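Local coordinates for catechol 1,2-dioxygenase (Acinetobacter sp., PDB 1DMH), which uses a ferric iron to catalyse the intradiol ring cleavage of catechol with molecular oxygen, giving cis,cis-muconate in the beta-ketoadipate pathway, at residues L15-L21 against I34-S39; G233-L237 against D300-V304. Residues are numbered along the deposited sequence.

Contact 1 of 2, residues L15-L21 against I34-S39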
ATOM      1  N   LEU A  15      -2.364 -16.657 -13.183  1.00 16.46           N
ATOM      2  CA  LEU A  15      -3.154 -15.512 -12.744  1.00 16.05           C
ATOM      3  C   LEU A  15      -4.533 -15.946 -12.231  1.00 17.00           C
ATOM      4  O   LEU A  15      -5.084 -15.338 -11.310  1.00 16.19           O
ATOM      5  CB  LEU A  15      -3.313 -14.513 -13.902  1.00 14.96           C
ATOM      6  CG  LEU A  15      -2.106 -13.612 -14.203  1.00 14.29           C
ATOM      7  CD1 LEU A  15      -2.230 -12.938 -15.548  1.00 15.05           C
ATOM      8  CD2 LEU A  15      -1.993 -12.565 -13.092  1.00 14.54           C
ATOM      9  N   ARG A  16      -5.101 -16.994 -12.827  1.00 17.06           N
ATOM     10  CA  ARG A  16      -6.412 -17.437 -12.380  1.00 17.72           C
ATOM     11  C   ARG A  16      -6.287 -18.133 -11.034  1.00 17.08           C
ATOM     12  O   ARG A  16      -7.140 -17.971 -10.162  1.00 18.13           O
ATOM     13  CB  ARG A  16      -7.056 -18.363 -13.418  1.00 18.95           C
ATOM     14  CG  ARG A  16      -7.419 -17.662 -14.735  1.00 20.87           C
ATOM     15  CD  ARG A  16      -8.134 -18.652 -15.649  1.00 22.67           C
ATOM     16  NE  ARG A  16      -9.410 -19.059 -15.059  1.00 24.23           N
ATOM     17  CZ  ARG A  16     -10.499 -18.301 -15.081  1.00 24.67           C
ATOM     18  NH1 ARG A  16     -10.454 -17.114 -15.678  1.00 24.66           N
ATOM     19  NH2 ARG A  16     -11.609 -18.697 -14.464  1.00 24.60           N
ATOM     20  N   VAL A  17      -5.219 -18.903 -10.862  1.00 16.36           N
ATOM     21  CA  VAL A  17      -4.984 -19.591  -9.590  1.00 15.64           C
ATOM     22  C   VAL A  17      -4.759 -18.602  -8.436  1.00 15.24           C
ATOM     23  O   VAL A  17      -5.381 -18.698  -7.375  1.00 15.05           O
ATOM     24  CB  VAL A  17      -3.760 -20.495  -9.697  1.00 16.68           C
ATOM     25  CG1 VAL A  17      -3.424 -21.099  -8.328  1.00 16.41           C
ATOM     26  CG2 VAL A  17      -4.025 -21.568 -10.728  1.00 17.07           C
ATOM     27  N   ALA A  18      -3.859 -17.649  -8.654  1.00 15.61           N
ATOM     28  CA  ALA A  18      -3.541 -16.639  -7.650  1.00 14.83           C
ATOM     29  C   ALA A  18      -4.765 -15.817  -7.238  1.00 15.62           C
ATOM     30  O   ALA A  18      -4.875 -15.391  -6.082  1.00 15.02           O
ATOM     31  CB  ALA A  18      -2.450 -15.723  -8.176  1.00 14.60           C
ATOM     32  N   SER A  19      -5.684 -15.587  -8.177  1.00 15.55           N
ATOM     33  CA  SER A  19      -6.888 -14.813  -7.892  1.00 16.76           C
ATOM     34  C   SER A  19      -8.001 -15.654  -7.248  1.00 17.68           C
ATOM     35  O   SER A  19      -9.086 -15.138  -6.960  1.00 17.41           O
ATOM     36  CB  SER A  19      -7.407 -14.180  -9.180  1.00 16.99           C
ATOM     37  OG  SER A  19      -6.403 -13.348  -9.739  1.00 20.38           O
ATOM     38  N   GLY A  20      -7.727 -16.942  -7.032  1.00 18.75           N
ATOM     39  CA  GLY A  20      -8.705 -17.840  -6.424  1.00 20.19           C
ATOM     40  C   GLY A  20      -9.918 -18.127  -7.301  1.00 21.29           C
ATOM     41  O   GLY A  20     -10.931 -18.626  -6.824  1.00 20.37           O
ATOM     42  N   LEU A  21      -9.803 -17.809  -8.583  1.00 22.82           N
ATOM     43  CA  LEU A  21     -10.885 -18.006  -9.520  1.00 25.51           C
ATOM     44  C   LEU A  21     -11.325 -19.455  -9.548  1.00 28.28           C
ATOM     45  O   LEU A  21     -12.502 -19.743  -9.737  1.00 29.48           O
ATOM     46  CB  LEU A  21     -10.444 -17.537 -10.905  1.00 25.01           C
ATOM     47  CG  LEU A  21     -10.918 -16.163 -11.391  1.00 24.84           C
ATOM     48  CD1 LEU A  21     -11.011 -15.165 -10.265  1.00 25.42           C
ATOM     49  CD2 LEU A  21     -10.000 -15.699 -12.505  1.00 24.85           C
ATOM     50  N   ILE A  34      -9.433  -8.485  -8.097  1.00 13.48           N
ATOM     51  CA  ILE A  34      -8.051  -8.937  -7.951  1.00 14.06           C
ATOM     52  C   ILE A  34      -7.515  -9.524  -9.253  1.00 14.12           C
ATOM     53  O   ILE A  34      -6.393  -9.198  -9.662  1.00 14.78           O
ATOM     54  CB  ILE A  34      -7.925  -9.989  -6.843  1.00 15.82           C
ATOM     55  CG1 ILE A  34      -8.248  -9.351  -5.492  1.00 16.51           C
ATOM     56  CG2 ILE A  34      -6.505 -10.557  -6.821  1.00 17.31           C
ATOM     57  CD1 ILE A  34      -7.318  -8.222  -5.127  1.00 17.27           C
ATOM     58  N   HIS A  35      -8.296 -10.378  -9.917  1.00 13.14           N
ATOM     59  CA  HIS A  35      -7.825 -10.948 -11.169  1.00 12.80           C
ATOM     60  C   HIS A  35      -7.478  -9.852 -12.183  1.00 12.76           C
ATOM     61  O   HIS A  35      -6.439  -9.904 -12.826  1.00 12.59           O
ATOM     62  CB  HIS A  35      -8.858 -11.901 -11.761  1.00 14.12           C
ATOM     63  CG  HIS A  35      -8.386 -12.585 -13.004  1.00 16.66           C
ATOM     64  ND1 HIS A  35      -8.842 -12.246 -14.260  1.00 17.99           N
ATOM     65  CD2 HIS A  35      -7.414 -13.508 -13.192  1.00 16.89           C
ATOM     66  CE1 HIS A  35      -8.169 -12.927 -15.169  1.00 18.26           C
ATOM     67  NE2 HIS A  35      -7.297 -13.700 -14.548  1.00 18.82           N
ATOM     68  N   ARG A  36      -8.325  -8.843 -12.309  1.00 11.69           N
ATOM     69  CA  ARG A  36      -8.050  -7.764 -13.255  1.00 12.08           C
ATOM     70  C   ARG A  36      -6.832  -6.935 -12.866  1.00 12.10           C
ATOM     71  O   ARG A  36      -5.976  -6.652 -13.699  1.00 11.22           O
ATOM     72  CB  ARG A  36      -9.278  -6.853 -13.376  1.00 12.95           C
ATOM     73  CG  ARG A  36      -9.060  -5.563 -14.155  1.00 11.39           C
ATOM     74  CD  ARG A  36      -8.600  -5.800 -15.568  1.00 11.71           C
ATOM     75  NE  ARG A  36      -8.594  -4.539 -16.303  1.00 13.03           N
ATOM     76  CZ  ARG A  36      -9.672  -4.019 -16.890  1.00 13.44           C
ATOM     77  NH1 ARG A  36     -10.841  -4.662 -16.848  1.00 13.11           N
ATOM     78  NH2 ARG A  36      -9.603  -2.824 -17.454  1.00 13.47           N
ATOM     79  N   VAL A  37      -6.747  -6.534 -11.602  1.00 11.66           N
ATOM     80  CA  VAL A  37      -5.610  -5.741 -11.166  1.00 12.13           C
ATOM     81  C   VAL A  37      -4.291  -6.513 -11.324  1.00 11.79           C
ATOM     82  O   VAL A  37      -3.304  -5.948 -11.788  1.00 10.82           O
ATOM     83  CB  VAL A  37      -5.791  -5.259  -9.699  1.00 13.33           C
ATOM     84  CG1 VAL A  37      -4.550  -4.487  -9.251  1.00 13.13           C
ATOM     85  CG2 VAL A  37      -7.003  -4.352  -9.603  1.00 12.71           C
ATOM     86  N   LEU A  38      -4.259  -7.796 -10.958  1.00 11.80           N
ATOM     87  CA  LEU A  38      -3.021  -8.584 -11.114  1.00 12.64           C
ATOM     88  C   LEU A  38      -2.631  -8.739 -12.576  1.00 12.12           C
ATOM     89  O   LEU A  38      -1.465  -8.651 -12.936  1.00 11.19           O
ATOM     90  CB  LEU A  38      -3.152  -9.991 -10.537  1.00 13.31           C
ATOM     91  CG  LEU A  38      -3.279 -10.123  -9.030  1.00 14.96           C
ATOM     92  CD1 LEU A  38      -3.312 -11.594  -8.666  1.00 15.15           C
ATOM     93  CD2 LEU A  38      -2.100  -9.448  -8.379  1.00 16.31           C
ATOM     94  N   SER A  39      -3.617  -9.002 -13.417  1.00 11.95           N
ATOM     95  CA  SER A  39      -3.356  -9.163 -14.833  1.00 11.77           C
ATOM     96  C   SER A  39      -2.737  -7.900 -15.378  1.00 11.05           C
ATOM     97  O   SER A  39      -1.722  -7.951 -16.052  1.00 11.97           O
ATOM     98  CB  SER A  39      -4.652  -9.474 -15.583  1.00 11.65           C
ATOM     99  OG  SER A  39      -5.142 -10.731 -15.156  1.00 15.22           O
TER

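Contact 2 of 2, residues G233-L237 against D300-V304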
ATOM      1  N   GLY A 233     -35.130  14.777   2.002  1.00 19.84           N
ATOM      2  CA  GLY A 233     -35.511  14.909   0.607  1.00 19.29           C
ATOM      3  C   GLY A 233     -34.395  15.268  -0.365  1.00 18.54           C
ATOM      4  O   GLY A 233     -34.609  15.321  -1.580  1.00 18.37           O
ATOM      5  N   HIS A 234     -33.192  15.512   0.144  1.00 18.13           N
ATOM      6  CA  HIS A 234     -32.085  15.878  -0.749  1.00 17.17           C
ATOM      7  C   HIS A 234     -30.882  14.981  -0.553  1.00 16.80           C
ATOM      8  O   HIS A 234     -30.738  14.319   0.495  1.00 16.03           O
ATOM      9  CB  HIS A 234     -31.639  17.324  -0.519  1.00 16.64           C
ATOM     10  CG  HIS A 234     -32.695  18.338  -0.810  1.00 16.76           C
ATOM     11  ND1 HIS A 234     -33.768  18.554   0.028  1.00 16.58           N
ATOM     12  CD2 HIS A 234     -32.859  19.177  -1.861  1.00 17.56           C
ATOM     13  CE1 HIS A 234     -34.545  19.486  -0.494  1.00 16.51           C
ATOM     14  NE2 HIS A 234     -34.018  19.881  -1.640  1.00 18.31           N
ATOM     15  N   ARG A 235     -30.023  14.967  -1.566  1.00 16.03           N
ATOM     16  CA  ARG A 235     -28.801  14.169  -1.507  1.00 16.55           C
ATOM     17  C   ARG A 235     -27.789  14.927  -0.649  1.00 15.78           C
ATOM     18  O   ARG A 235     -27.863  16.154  -0.516  1.00 15.73           O
ATOM     19  CB  ARG A 235     -28.233  13.941  -2.917  1.00 16.73           C
ATOM     20  CG  ARG A 235     -29.216  13.243  -3.875  1.00 17.37           C
ATOM     21  CD  ARG A 235     -28.548  12.862  -5.199  1.00 16.48           C
ATOM     22  NE  ARG A 235     -27.987  14.020  -5.884  1.00 15.42           N
ATOM     23  CZ  ARG A 235     -27.256  13.950  -6.995  1.00 16.55           C
ATOM     24  NH1 ARG A 235     -26.990  12.772  -7.567  1.00 16.06           N
ATOM     25  NH2 ARG A 235     -26.787  15.068  -7.539  1.00 15.93           N
ATOM     26  N   LYS A 236     -26.855  14.200  -0.051  1.00 15.85           N
ATOM     27  CA  LYS A 236     -25.844  14.838   0.786  1.00 15.61           C
ATOM     28  C   LYS A 236     -24.797  15.489  -0.127  1.00 15.99           C
ATOM     29  O   LYS A 236     -24.254  14.847  -1.048  1.00 16.26           O
ATOM     30  CB  LYS A 236     -25.194  13.811   1.694  1.00 16.04           C
ATOM     31  CG  LYS A 236     -24.261  14.390   2.686  1.00 17.47           C
ATOM     32  CD  LYS A 236     -23.703  13.248   3.502  1.00 19.58           C
ATOM     33  CE  LYS A 236     -22.876  13.766   4.658  1.00 19.93           C
ATOM     34  NZ  LYS A 236     -22.565  12.643   5.598  1.00 21.52           N
ATOM     35  N   LEU A 237     -24.537  16.771   0.116  1.00 15.38           N
ATOM     36  CA  LEU A 237     -23.588  17.533  -0.699  1.00 14.49           C
ATOM     37  C   LEU A 237     -22.221  17.538  -0.034  1.00 13.53           C
ATOM     38  O   LEU A 237     -22.111  17.798   1.157  1.00 12.99           O
ATOM     39  CB  LEU A 237     -24.044  19.007  -0.829  1.00 14.93           C
ATOM     40  CG  LEU A 237     -23.661  19.954  -1.985  1.00 16.23           C
ATOM     41  CD1 LEU A 237     -23.626  21.340  -1.423  1.00 15.25           C
ATOM     42  CD2 LEU A 237     -22.396  19.564  -2.677  1.00 15.17           C
ATOM     43  N   ASP A 300     -30.313   8.443  -2.235  1.00 22.31           N
ATOM     44  CA  ASP A 300     -29.132   9.278  -2.459  1.00 21.59           C
ATOM     45  C   ASP A 300     -28.154   8.394  -3.219  1.00 21.33           C
ATOM     46  O   ASP A 300     -27.437   7.590  -2.615  1.00 20.52           O
ATOM     47  CB  ASP A 300     -28.475   9.717  -1.151  1.00 19.90           C
ATOM     48  CG  ASP A 300     -27.396  10.742  -1.396  1.00 18.62           C
ATOM     49  OD1 ASP A 300     -26.826  10.725  -2.502  1.00 17.82           O
ATOM     50  OD2 ASP A 300     -27.115  11.545  -0.507  1.00 18.33           O
ATOM     51  N   ASN A 301     -28.127   8.550  -4.539  1.00 21.71           N
ATOM     52  CA  ASN A 301     -27.279   7.713  -5.376  1.00 22.21           C
ATOM     53  C   ASN A 301     -25.784   8.032  -5.339  1.00 22.04           C
ATOM     54  O   ASN A 301     -24.982   7.318  -5.948  1.00 22.52           O
ATOM     55  CB  ASN A 301     -27.759   7.758  -6.832  1.00 23.21           C
ATOM     56  CG  ASN A 301     -27.729   9.156  -7.430  1.00 24.95           C
ATOM     57  OD1 ASN A 301     -27.648   9.309  -8.658  1.00 28.87           O
ATOM     58  ND2 ASN A 301     -27.823  10.176  -6.585  1.00 24.43           N
ATOM     59  N   GLN A 302     -25.395   9.065  -4.603  1.00 20.18           N
ATOM     60  CA  GLN A 302     -23.988   9.423  -4.583  1.00 19.45           C
ATOM     61  C   GLN A 302     -23.319   9.538  -3.200  1.00 19.21           C
ATOM     62  O   GLN A 302     -22.153   9.913  -3.117  1.00 18.55           O
ATOM     63  CB  GLN A 302     -23.811  10.700  -5.427  1.00 19.35           C
ATOM     64  CG  GLN A 302     -24.764  11.894  -5.087  1.00 20.04           C
ATOM     65  CD  GLN A 302     -24.309  12.729  -3.880  1.00 20.77           C
ATOM     66  OE1 GLN A 302     -24.753  12.547  -2.724  1.00 21.03           O
ATOM     67  NE2 GLN A 302     -23.398  13.647  -4.149  1.00 20.49           N
ATOM     68  N   VAL A 303     -24.026   9.198  -2.120  1.00 18.57           N
ATOM     69  CA  VAL A 303     -23.400   9.285  -0.803  1.00 19.01           C
ATOM     70  C   VAL A 303     -22.266   8.282  -0.752  1.00 18.14           C
ATOM     71  O   VAL A 303     -22.371   7.174  -1.287  1.00 18.10           O
ATOM     72  CB  VAL A 303     -24.257   8.840   0.416  1.00 19.74           C
ATOM     73  CG1 VAL A 303     -24.226   9.906   1.461  1.00 19.89           C
ATOM     74  CG2 VAL A 303     -25.615   8.384   0.010  1.00 22.11           C
ATOM     75  N   VAL A 304     -21.210   8.649  -0.049  1.00 17.05           N
ATOM     76  CA  VAL A 304     -20.091   7.749   0.088  1.00 16.17           C
ATOM     77  C   VAL A 304     -19.914   7.300   1.526  1.00 16.49           C
ATOM     78  O   VAL A 304     -19.897   8.108   2.463  1.00 16.35           O
ATOM     79  CB  VAL A 304     -18.794   8.405  -0.410  1.00 15.42           C
ATOM     80  CG1 VAL A 304     -17.621   7.459  -0.206  1.00 14.51           C
ATOM     81  CG2 VAL A 304     -18.948   8.784  -1.889  1.00 15.69           C
TER
HETATM   82  O   HOH W   1     -21.398  10.657   3.958  1.00 20.35           O

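Contact 1 of 2, residues L15-L21 against I34-S39
Leu15, on the helix that runs from residue 9 to 18, turns its side chain onto the helix of residues 28-47: CD2 lies 3.8 Å from Leu38 CB and CD1 3.7 Å from Ser39 OG. Leu15 O sits near the plane of the His35 ring, 3.5 Å from His35 CD2, and Arg16 adds the methylene CG at 4.0 Å from His35 NE2. Ala18 CB reaches Leu38 CD1 at 4.2 Å. The two helices are consecutive in the helical zipper, the domain in which five N-terminal helices from each subunit form the dimer axis; accordingly Leu38 also packs on Phe80 of the second subunit, and the carbonyl of Ala18 accepts a hydrogen bond from Arg217 of the second subunit. The two backbones come nearest just past the helix end, where the CA atoms of Ser19 and His35 are 5.2 Å apart. A small side chain suits this spacing, and the Ser19 hydroxyl is folded back, OG donating to Leu15 O at 2.9 Å while lying 3.1 Å from His35 CA. Gly20, at phi 68°, ends the helix in a Schellman motif, with Gly20 N bonded to Val17 O (3.0 Å) and Leu21 N to Arg16 O (3.1 Å). That reversal brings Leu21 back over the imidazole, where its CD2 makes a CH-pi contact 3.7 Å from the His35 ring centroid, 23° off the ring normal.

Contact 2 of 2, residues G233-L237 against D300-V304
One aspartate side chain bonds to the backbones of two loops at once. Asp300 OD2 accepts from Lys236 N at 2.7 Å with an N-H...acceptor angle of 169°, nearly straight, while OD1 accepts from Gln302 N at 3.0 Å and 158°, closing an Asx turn. The same carboxylate lies against Arg235, with OD2 3.3 Å from Arg235 CA, in keeping with the 5.0 Å separation of the Arg235 and Asp300 CA atoms. Arg235 extends its side chain along the other loop: Gln302 CG covers one face of the guanidinium, 3.4 Å from Arg235 NH1. The charge itself is met from the helix of residues 80-94, where Asp92 forms a salt bridge with NH1. Residues 233-237 lead from strand 220-230 into strand 237-243, antiparallel neighbours in the main sheet of the intradiol dioxygenase domain, whereas residues 300-304 belong to the C-terminal tail beyond strand 283-291. The contact therefore lays the tail across a sheet connection at the surface. Lys236, all trans, runs past Val303, with CD 4.0 Å from Val303 CG1, and its ammonium makes a cation-pi contact with Phe228 of the adjoining strand. Beyond that, Lys236 NZ donates to a water 2.8 Å away, and this water reaches Val304 O through a weak bond of 3.3 Å.

In the fold
Contact 1 closes before contact 2 opens along the chain, and the two share no helix, strand or sheet. Their centres lie 34 Å apart and their nearest atoms about 18 Å, so they do not touch. The 15-21/34-39 pair has its centre about 32 Å from the centre of the chain, the 233-237/300-304 pair about 16 Å, with the Lys236 side chain about 11 Å from that of the iron ligand His226. One contact thus belongs to the zipper that forms the dimer axis, the other to the domain that holds the iron. Helix 80-94, last of the N-terminal helices, lies against contact 2, so the two regions meet there. Both contacts touch the second subunit, contact 2 through Val304 on its Asp53.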